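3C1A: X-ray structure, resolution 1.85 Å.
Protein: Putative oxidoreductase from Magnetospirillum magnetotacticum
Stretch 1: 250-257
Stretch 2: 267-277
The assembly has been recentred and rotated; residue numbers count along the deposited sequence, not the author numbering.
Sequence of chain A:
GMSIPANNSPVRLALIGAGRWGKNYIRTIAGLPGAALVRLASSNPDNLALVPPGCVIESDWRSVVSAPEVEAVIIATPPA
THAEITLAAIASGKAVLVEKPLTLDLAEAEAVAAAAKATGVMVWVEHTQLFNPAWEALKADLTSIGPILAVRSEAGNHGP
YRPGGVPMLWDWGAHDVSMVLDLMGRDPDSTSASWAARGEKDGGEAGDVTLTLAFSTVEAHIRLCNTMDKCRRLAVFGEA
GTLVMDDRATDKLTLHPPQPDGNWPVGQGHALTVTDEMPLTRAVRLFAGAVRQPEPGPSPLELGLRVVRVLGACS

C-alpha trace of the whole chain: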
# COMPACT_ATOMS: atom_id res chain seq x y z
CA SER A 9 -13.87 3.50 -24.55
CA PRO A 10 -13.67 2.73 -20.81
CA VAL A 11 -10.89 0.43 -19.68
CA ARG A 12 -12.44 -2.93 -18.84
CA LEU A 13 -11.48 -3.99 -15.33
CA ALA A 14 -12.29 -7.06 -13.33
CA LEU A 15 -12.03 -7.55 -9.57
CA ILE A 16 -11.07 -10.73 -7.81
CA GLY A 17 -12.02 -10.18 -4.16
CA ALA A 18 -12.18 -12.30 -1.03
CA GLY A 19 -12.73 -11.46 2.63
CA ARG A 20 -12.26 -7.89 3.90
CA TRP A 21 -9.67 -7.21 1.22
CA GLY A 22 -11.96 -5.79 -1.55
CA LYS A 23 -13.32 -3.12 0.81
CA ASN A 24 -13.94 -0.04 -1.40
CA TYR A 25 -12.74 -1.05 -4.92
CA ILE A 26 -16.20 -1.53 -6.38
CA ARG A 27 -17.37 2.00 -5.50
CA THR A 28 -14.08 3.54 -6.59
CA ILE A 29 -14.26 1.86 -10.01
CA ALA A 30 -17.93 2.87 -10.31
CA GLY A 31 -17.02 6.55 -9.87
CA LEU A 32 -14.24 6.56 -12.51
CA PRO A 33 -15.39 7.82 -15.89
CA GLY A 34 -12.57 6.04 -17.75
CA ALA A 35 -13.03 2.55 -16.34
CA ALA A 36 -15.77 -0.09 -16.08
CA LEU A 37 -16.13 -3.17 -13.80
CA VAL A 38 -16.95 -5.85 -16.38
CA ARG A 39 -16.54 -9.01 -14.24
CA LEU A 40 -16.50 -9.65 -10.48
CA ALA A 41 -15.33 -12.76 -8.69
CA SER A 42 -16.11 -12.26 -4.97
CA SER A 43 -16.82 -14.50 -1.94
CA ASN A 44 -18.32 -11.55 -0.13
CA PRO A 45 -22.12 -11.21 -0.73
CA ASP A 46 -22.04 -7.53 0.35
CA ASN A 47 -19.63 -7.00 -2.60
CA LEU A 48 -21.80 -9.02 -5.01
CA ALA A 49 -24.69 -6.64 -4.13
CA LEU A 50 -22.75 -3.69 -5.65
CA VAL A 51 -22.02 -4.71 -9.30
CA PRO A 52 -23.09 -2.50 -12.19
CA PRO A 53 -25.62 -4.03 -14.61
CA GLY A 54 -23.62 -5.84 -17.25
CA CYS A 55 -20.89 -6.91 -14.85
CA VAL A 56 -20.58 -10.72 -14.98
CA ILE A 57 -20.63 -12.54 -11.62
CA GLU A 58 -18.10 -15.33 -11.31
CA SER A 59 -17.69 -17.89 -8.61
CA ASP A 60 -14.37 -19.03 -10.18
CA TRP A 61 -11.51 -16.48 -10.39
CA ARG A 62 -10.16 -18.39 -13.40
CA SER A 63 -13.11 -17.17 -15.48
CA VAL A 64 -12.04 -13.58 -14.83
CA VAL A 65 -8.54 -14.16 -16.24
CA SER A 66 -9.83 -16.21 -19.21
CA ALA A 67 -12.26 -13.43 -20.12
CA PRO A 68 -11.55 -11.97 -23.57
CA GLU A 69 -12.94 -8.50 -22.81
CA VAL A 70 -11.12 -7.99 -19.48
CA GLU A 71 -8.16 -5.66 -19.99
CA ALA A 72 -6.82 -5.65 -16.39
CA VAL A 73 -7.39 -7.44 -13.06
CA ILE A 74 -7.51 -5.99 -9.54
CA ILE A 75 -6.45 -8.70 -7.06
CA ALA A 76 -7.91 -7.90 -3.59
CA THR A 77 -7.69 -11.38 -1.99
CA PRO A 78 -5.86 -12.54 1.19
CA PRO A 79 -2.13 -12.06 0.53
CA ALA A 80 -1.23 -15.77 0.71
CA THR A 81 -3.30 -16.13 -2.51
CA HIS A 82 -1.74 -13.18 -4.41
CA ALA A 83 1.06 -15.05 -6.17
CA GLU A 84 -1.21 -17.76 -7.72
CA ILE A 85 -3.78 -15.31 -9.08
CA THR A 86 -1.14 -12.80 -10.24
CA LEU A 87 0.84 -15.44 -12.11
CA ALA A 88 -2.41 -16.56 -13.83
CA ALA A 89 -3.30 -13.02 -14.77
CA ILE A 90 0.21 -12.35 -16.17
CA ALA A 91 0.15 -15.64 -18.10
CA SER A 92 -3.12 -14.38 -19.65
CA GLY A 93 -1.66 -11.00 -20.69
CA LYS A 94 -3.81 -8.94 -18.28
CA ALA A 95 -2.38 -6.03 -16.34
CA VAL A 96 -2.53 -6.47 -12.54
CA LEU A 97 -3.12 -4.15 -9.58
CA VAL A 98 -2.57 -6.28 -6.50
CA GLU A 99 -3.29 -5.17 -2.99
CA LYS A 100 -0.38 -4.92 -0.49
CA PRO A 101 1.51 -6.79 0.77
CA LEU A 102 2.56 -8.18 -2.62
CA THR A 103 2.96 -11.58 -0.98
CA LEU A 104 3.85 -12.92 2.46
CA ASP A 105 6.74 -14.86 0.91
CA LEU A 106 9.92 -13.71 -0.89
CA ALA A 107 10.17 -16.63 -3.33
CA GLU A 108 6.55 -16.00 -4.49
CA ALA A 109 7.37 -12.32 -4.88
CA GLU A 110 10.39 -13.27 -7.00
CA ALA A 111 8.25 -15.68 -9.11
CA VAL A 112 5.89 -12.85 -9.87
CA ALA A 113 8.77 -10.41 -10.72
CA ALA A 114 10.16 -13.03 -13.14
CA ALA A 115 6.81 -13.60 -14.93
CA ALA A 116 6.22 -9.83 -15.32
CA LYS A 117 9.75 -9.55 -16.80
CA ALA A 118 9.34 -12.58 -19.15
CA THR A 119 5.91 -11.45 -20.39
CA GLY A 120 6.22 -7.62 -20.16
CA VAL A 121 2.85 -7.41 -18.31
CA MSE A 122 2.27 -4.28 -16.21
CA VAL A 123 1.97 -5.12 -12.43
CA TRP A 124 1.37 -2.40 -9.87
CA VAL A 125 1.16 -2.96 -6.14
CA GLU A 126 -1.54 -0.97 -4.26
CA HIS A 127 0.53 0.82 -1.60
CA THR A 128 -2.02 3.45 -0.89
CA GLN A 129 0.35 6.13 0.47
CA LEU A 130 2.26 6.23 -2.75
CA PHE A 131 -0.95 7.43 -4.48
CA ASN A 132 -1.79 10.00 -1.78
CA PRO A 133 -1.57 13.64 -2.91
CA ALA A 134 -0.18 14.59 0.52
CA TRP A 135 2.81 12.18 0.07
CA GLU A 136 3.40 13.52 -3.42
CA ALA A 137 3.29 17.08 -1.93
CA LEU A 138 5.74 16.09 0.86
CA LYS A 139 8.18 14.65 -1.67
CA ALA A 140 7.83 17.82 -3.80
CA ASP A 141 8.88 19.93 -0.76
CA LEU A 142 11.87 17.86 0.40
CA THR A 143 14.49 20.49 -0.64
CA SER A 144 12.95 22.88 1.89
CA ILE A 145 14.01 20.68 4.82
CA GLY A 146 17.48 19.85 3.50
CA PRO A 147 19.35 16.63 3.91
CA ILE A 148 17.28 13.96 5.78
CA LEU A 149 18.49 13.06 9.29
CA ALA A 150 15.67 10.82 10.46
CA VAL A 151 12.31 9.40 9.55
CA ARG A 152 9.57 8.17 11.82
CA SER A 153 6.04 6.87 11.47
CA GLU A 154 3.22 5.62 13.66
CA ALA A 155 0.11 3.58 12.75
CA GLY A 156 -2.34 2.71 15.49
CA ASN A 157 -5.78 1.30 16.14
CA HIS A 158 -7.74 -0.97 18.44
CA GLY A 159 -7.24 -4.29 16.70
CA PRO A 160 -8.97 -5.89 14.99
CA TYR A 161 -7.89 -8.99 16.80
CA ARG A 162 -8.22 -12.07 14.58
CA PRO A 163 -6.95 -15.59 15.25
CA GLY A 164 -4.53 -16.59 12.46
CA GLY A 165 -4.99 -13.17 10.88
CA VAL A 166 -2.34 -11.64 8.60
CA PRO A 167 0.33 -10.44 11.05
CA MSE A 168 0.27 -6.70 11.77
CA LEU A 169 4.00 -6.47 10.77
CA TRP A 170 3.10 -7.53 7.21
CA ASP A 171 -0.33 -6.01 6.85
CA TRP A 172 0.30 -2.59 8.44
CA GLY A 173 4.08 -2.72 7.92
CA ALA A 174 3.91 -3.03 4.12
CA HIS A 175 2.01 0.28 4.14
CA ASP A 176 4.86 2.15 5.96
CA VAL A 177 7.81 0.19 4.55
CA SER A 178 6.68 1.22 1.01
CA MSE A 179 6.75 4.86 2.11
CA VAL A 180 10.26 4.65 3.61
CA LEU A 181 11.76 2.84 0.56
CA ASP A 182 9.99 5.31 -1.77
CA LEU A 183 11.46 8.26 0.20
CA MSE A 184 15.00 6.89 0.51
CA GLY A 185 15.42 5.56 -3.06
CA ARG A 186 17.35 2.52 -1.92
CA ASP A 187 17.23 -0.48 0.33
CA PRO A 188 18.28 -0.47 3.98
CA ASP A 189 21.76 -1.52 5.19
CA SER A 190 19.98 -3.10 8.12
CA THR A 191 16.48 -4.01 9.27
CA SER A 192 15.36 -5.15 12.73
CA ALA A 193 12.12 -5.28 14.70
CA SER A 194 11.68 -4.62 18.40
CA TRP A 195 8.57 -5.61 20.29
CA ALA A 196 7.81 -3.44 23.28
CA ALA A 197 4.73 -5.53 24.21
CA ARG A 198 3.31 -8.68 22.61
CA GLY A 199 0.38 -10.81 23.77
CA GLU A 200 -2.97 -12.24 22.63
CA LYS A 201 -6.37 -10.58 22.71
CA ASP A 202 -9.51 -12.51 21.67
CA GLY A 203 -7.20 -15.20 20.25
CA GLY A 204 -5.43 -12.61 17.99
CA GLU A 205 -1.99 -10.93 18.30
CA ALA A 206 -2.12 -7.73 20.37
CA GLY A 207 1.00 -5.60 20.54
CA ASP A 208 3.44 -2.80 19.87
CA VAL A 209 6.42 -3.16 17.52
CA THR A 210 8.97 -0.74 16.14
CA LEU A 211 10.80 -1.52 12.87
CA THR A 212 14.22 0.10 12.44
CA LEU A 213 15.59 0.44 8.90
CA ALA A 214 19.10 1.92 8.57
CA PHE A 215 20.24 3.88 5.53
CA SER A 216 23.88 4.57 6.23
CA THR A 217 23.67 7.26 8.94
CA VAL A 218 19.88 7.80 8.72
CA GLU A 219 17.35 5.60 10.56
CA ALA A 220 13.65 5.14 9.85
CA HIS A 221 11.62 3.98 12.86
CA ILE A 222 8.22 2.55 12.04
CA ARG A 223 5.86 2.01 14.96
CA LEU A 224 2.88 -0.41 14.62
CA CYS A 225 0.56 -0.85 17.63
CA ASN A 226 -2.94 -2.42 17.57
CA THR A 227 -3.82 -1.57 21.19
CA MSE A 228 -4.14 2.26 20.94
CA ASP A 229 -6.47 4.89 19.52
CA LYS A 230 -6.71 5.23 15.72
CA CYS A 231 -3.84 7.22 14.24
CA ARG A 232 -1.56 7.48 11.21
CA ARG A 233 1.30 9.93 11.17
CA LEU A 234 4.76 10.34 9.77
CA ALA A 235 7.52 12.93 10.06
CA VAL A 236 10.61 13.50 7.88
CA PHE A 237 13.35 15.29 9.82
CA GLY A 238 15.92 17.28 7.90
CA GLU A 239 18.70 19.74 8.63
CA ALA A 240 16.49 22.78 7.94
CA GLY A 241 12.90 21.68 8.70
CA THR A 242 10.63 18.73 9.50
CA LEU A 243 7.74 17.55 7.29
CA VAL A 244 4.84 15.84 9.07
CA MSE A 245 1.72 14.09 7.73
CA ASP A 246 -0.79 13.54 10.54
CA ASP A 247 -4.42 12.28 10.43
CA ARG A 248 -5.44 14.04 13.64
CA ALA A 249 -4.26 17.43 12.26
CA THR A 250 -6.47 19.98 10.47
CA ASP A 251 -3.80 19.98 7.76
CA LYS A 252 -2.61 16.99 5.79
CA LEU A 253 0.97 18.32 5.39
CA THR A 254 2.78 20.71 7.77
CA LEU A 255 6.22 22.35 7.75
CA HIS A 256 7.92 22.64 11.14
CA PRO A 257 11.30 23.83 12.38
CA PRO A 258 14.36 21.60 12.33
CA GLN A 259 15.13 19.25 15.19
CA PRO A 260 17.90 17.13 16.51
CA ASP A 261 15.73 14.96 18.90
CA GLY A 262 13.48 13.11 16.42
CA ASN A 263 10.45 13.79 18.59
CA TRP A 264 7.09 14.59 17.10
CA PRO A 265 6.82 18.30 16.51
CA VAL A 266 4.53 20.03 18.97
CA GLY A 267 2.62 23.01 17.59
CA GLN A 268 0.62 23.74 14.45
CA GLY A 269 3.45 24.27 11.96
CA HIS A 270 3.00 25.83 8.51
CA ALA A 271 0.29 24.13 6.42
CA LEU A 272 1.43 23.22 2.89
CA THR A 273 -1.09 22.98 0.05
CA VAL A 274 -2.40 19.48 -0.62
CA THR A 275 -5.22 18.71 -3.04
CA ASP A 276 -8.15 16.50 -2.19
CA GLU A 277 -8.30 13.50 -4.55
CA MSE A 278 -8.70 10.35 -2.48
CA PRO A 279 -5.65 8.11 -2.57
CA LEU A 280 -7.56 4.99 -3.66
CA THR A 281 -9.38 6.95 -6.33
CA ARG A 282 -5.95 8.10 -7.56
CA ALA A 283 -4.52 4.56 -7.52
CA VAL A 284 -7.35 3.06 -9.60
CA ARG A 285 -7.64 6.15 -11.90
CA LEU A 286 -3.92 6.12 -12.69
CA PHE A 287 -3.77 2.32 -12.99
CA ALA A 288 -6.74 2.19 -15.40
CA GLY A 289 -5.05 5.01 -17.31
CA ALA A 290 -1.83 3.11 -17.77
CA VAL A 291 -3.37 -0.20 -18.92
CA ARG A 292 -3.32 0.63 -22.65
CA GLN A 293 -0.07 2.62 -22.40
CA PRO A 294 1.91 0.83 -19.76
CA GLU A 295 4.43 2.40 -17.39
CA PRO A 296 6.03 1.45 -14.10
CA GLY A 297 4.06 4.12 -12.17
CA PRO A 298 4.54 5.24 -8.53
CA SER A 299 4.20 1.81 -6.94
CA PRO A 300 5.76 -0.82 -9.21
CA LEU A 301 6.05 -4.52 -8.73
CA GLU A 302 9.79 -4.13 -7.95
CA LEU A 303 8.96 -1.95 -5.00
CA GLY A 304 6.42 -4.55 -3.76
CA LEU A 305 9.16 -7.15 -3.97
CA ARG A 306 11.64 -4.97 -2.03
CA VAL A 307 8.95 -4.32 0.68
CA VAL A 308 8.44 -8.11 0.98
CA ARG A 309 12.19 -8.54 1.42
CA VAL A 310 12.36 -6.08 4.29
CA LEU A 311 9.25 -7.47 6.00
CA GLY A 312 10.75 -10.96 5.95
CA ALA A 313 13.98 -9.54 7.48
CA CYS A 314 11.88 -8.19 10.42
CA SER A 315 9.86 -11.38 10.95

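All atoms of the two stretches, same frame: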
# COMPACT_ATOMS: atom_id res chain seq x y z
N THR A 250 -5.63 19.24 11.43
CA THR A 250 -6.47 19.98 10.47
C THR A 250 -5.87 19.91 9.08
O THR A 250 -6.59 19.81 8.08
CB THR A 250 -6.60 21.48 10.86
N ASP A 251 -4.54 19.96 9.02
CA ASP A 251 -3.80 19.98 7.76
C ASP A 251 -3.02 18.70 7.49
O ASP A 251 -2.26 18.19 8.32
CB ASP A 251 -2.88 21.20 7.73
CG ASP A 251 -3.65 22.50 7.82
OD1 ASP A 251 -4.35 22.84 6.84
OD2 ASP A 251 -3.59 23.17 8.88
N LYS A 252 -3.21 18.22 6.27
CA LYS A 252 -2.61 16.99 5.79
C LYS A 252 -1.07 17.02 5.78
O LYS A 252 -0.44 16.00 6.00
CB LYS A 252 -3.15 16.67 4.40
CG LYS A 252 -4.68 16.39 4.34
CD LYS A 252 -5.18 16.26 2.88
CE LYS A 252 -6.72 16.30 2.76
N LEU A 253 -0.48 18.18 5.51
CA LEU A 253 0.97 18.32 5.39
C LEU A 253 1.43 19.63 6.04
O LEU A 253 1.00 20.71 5.63
CB LEU A 253 1.39 18.33 3.92
CG LEU A 253 2.89 18.31 3.59
CD1 LEU A 253 3.61 17.18 4.30
CD2 LEU A 253 3.15 18.22 2.10
N THR A 254 2.31 19.53 7.03
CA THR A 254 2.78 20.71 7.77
C THR A 254 4.31 20.80 7.77
O THR A 254 5.01 19.77 7.92
CB THR A 254 2.28 20.73 9.23
OG1 THR A 254 2.61 19.49 9.87
CG2 THR A 254 0.81 20.87 9.28
N LEU A 255 4.80 22.03 7.59
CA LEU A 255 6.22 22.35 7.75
C LEU A 255 6.52 22.88 9.15
O LEU A 255 5.84 23.78 9.66
CB LEU A 255 6.69 23.35 6.70
CG LEU A 255 8.20 23.64 6.71
CD1 LEU A 255 9.03 22.40 6.45
CD2 LEU A 255 8.51 24.71 5.68
N HIS A 256 7.52 22.28 9.78
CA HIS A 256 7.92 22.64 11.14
C HIS A 256 9.40 22.95 11.19
O HIS A 256 10.12 22.62 10.26
CB HIS A 256 7.63 21.49 12.09
CG HIS A 256 6.18 21.17 12.19
ND1 HIS A 256 5.40 21.59 13.25
CD2 HIS A 256 5.36 20.48 11.37
CE1 HIS A 256 4.17 21.16 13.07
NE2 HIS A 256 4.11 20.49 11.94
N PRO A 257 9.86 23.60 12.27
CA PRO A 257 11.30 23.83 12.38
C PRO A 257 12.15 22.57 12.41
O PRO A 257 11.65 21.50 12.68
CB PRO A 257 11.44 24.61 13.69
CG PRO A 257 10.08 25.26 13.88
CD PRO A 257 9.12 24.22 13.38
N GLY A 267 2.99 21.76 18.24
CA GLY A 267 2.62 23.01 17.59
C GLY A 267 2.04 22.79 16.21
O GLY A 267 2.18 21.71 15.64
N GLN A 268 1.40 23.84 15.68
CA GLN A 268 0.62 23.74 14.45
C GLN A 268 1.48 23.54 13.21
O GLN A 268 1.14 22.75 12.31
CB GLN A 268 -0.28 24.98 14.27
N GLY A 269 2.60 24.27 13.15
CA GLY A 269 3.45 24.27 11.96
C GLY A 269 2.83 25.10 10.85
O GLY A 269 1.79 25.74 11.03
N HIS A 270 3.48 25.10 9.69
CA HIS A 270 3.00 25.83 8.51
C HIS A 270 2.35 24.83 7.57
O HIS A 270 3.03 23.93 7.06
CB HIS A 270 4.16 26.55 7.83
CG HIS A 270 3.83 27.09 6.47
ND1 HIS A 270 3.02 28.20 6.29
CD2 HIS A 270 4.19 26.69 5.23
CE1 HIS A 270 2.91 28.45 5.00
NE2 HIS A 270 3.60 27.54 4.33
N ALA A 271 1.04 24.98 7.35
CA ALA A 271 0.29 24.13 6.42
C ALA A 271 0.74 24.32 4.98
O ALA A 271 0.76 25.44 4.49
CB ALA A 271 -1.20 24.43 6.51
N LEU A 272 1.09 23.22 4.31
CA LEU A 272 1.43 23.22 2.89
C LEU A 272 0.22 22.78 2.10
O LEU A 272 -0.57 21.98 2.58
CB LEU A 272 2.59 22.27 2.61
CG LEU A 272 3.90 22.54 3.36
CD1 LEU A 272 4.94 21.52 2.96
CD2 LEU A 272 4.39 23.95 3.08
N THR A 273 0.08 23.29 0.88
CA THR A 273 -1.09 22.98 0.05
C THR A 273 -1.09 21.53 -0.44
O THR A 273 -0.11 21.03 -1.02
CB THR A 273 -1.18 23.90 -1.17
OG1 THR A 273 -1.23 25.27 -0.72
CG2 THR A 273 -2.42 23.58 -2.01
N VAL A 274 -2.19 20.85 -0.17
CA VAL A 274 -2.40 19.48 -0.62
C VAL A 274 -3.82 19.42 -1.19
O VAL A 274 -4.77 19.93 -0.60
CB VAL A 274 -2.24 18.47 0.53
CG1 VAL A 274 -2.55 17.05 0.04
CG2 VAL A 274 -0.82 18.54 1.11
N THR A 275 -3.94 18.81 -2.36
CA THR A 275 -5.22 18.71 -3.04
C THR A 275 -5.96 17.44 -2.59
O THR A 275 -5.40 16.58 -1.90
CB THR A 275 -5.01 18.76 -4.54
OG1 THR A 275 -4.12 17.72 -4.94
CG2 THR A 275 -4.42 20.13 -4.92
N ASP A 276 -7.23 17.35 -2.95
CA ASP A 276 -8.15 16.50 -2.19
C ASP A 276 -8.57 15.16 -2.84
O ASP A 276 -9.42 14.48 -2.31
CB ASP A 276 -9.35 17.34 -1.74
CG ASP A 276 -8.95 18.42 -0.70
OD1 ASP A 276 -8.73 18.05 0.48
OD2 ASP A 276 -8.85 19.61 -1.07
N GLU A 277 -7.97 14.79 -3.97
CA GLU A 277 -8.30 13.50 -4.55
C GLU A 277 -8.01 12.42 -3.53
O GLU A 277 -6.97 12.44 -2.86
CB GLU A 277 -7.56 13.23 -5.86
CG GLU A 277 -7.96 11.90 -6.50
CD GLU A 277 -7.35 11.67 -7.87
OE1 GLU A 277 -6.29 12.23 -8.16
OE2 GLU A 277 -7.94 10.92 -8.67
O HOH W 1 -1.94 20.69 4.45

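Stretches 250-257 and 267-277 run antiparallel, with Thr254 opposite Ala271 (CA-CA 4.4 Å) and Leu255 opposite His270 (CA-CA 4.8 Å), and together they bury 607 Å². Three nearly linear backbone hydrogen bonds fix the register: Leu255 N to His270 O (2.7 Å), His270 N to Leu255 O (2.7 Å) and Leu272 N to Leu253 O (2.8 Å). Leu255 and His270 thus form the hydrogen-bonded pair. At the non-hydrogen-bonded pair the alpha carbons approach the carbonyls instead, Thr254 CA lying 3.3 Å from His270 O and Ala271 CA 3.6 Å from Leu253 O, both as CA-H...O contacts. The chains draw apart from Leu253 and Leu272 (CA-CA 5.5 Å) to Lys252 and Val274 (CA-CA 6.9 Å). At the former pair a water bridges the polar atoms left over, accepting from Leu253 N (3.1 Å) and donating to Leu272 O (2.7 Å).

Leucine and valine side chains fill the space next to this opening. Leu253 and Leu255 both adopt the tp rotamer, whereas Leu272 is mt, a conformation that lets it touch both leucines: Leu272 CD1 is 3.9 Å from Leu253 CD2, and Leu272 CD2 and CD1 lie 4.3 and 4.5 Å from Leu255 CB. Val274, chi1 t, points toward the first stretch and sets its CG2 3.6 Å from Leu253 CB; its other methyl, CG1, lies 4.0 Å from Lys252 CD. The modelled part of Lys252 is extended beyond an m chi1, carrying CE to 3.5 Å from Asp276 OD1; NZ is not modelled, so no ionic contact can be assigned.

Leu255 and His270 share one face of the sheet, their CB atoms 4.2 Å apart. With chi1 t, the His270 ring presents its edge to Leu255 CB. Thr254 and Ala271 occupy the other face, where Ala271 CB also meets Asp251 CG at 3.4 Å.

The His256 side chain leaves its backbone sideways, but with chi1 m and chi2 -100° its ring reaches the second stretch. Thr254, chi1 p, helps hold it there: Thr254 OG1 and His256 NE2 are hydrogen-bonded at 2.7 Å, with either able to donate. Gly269 CA sits over one face of the ring, 3.7 Å from the His256 ring centroid in a CH-pi contact, while Gly267 O lies at the ring edge, 3.3 Å from His256 CE1. The close approach depends on glycine: a CB on Gly269 would fall 2.4 Å from His256 CE1 and 3.0 Å from Leu255 O, and the residue's positive phi (75°) also favours glycine. Thr254 CG2 completes the corner, 3.6 Å from Gln268 O.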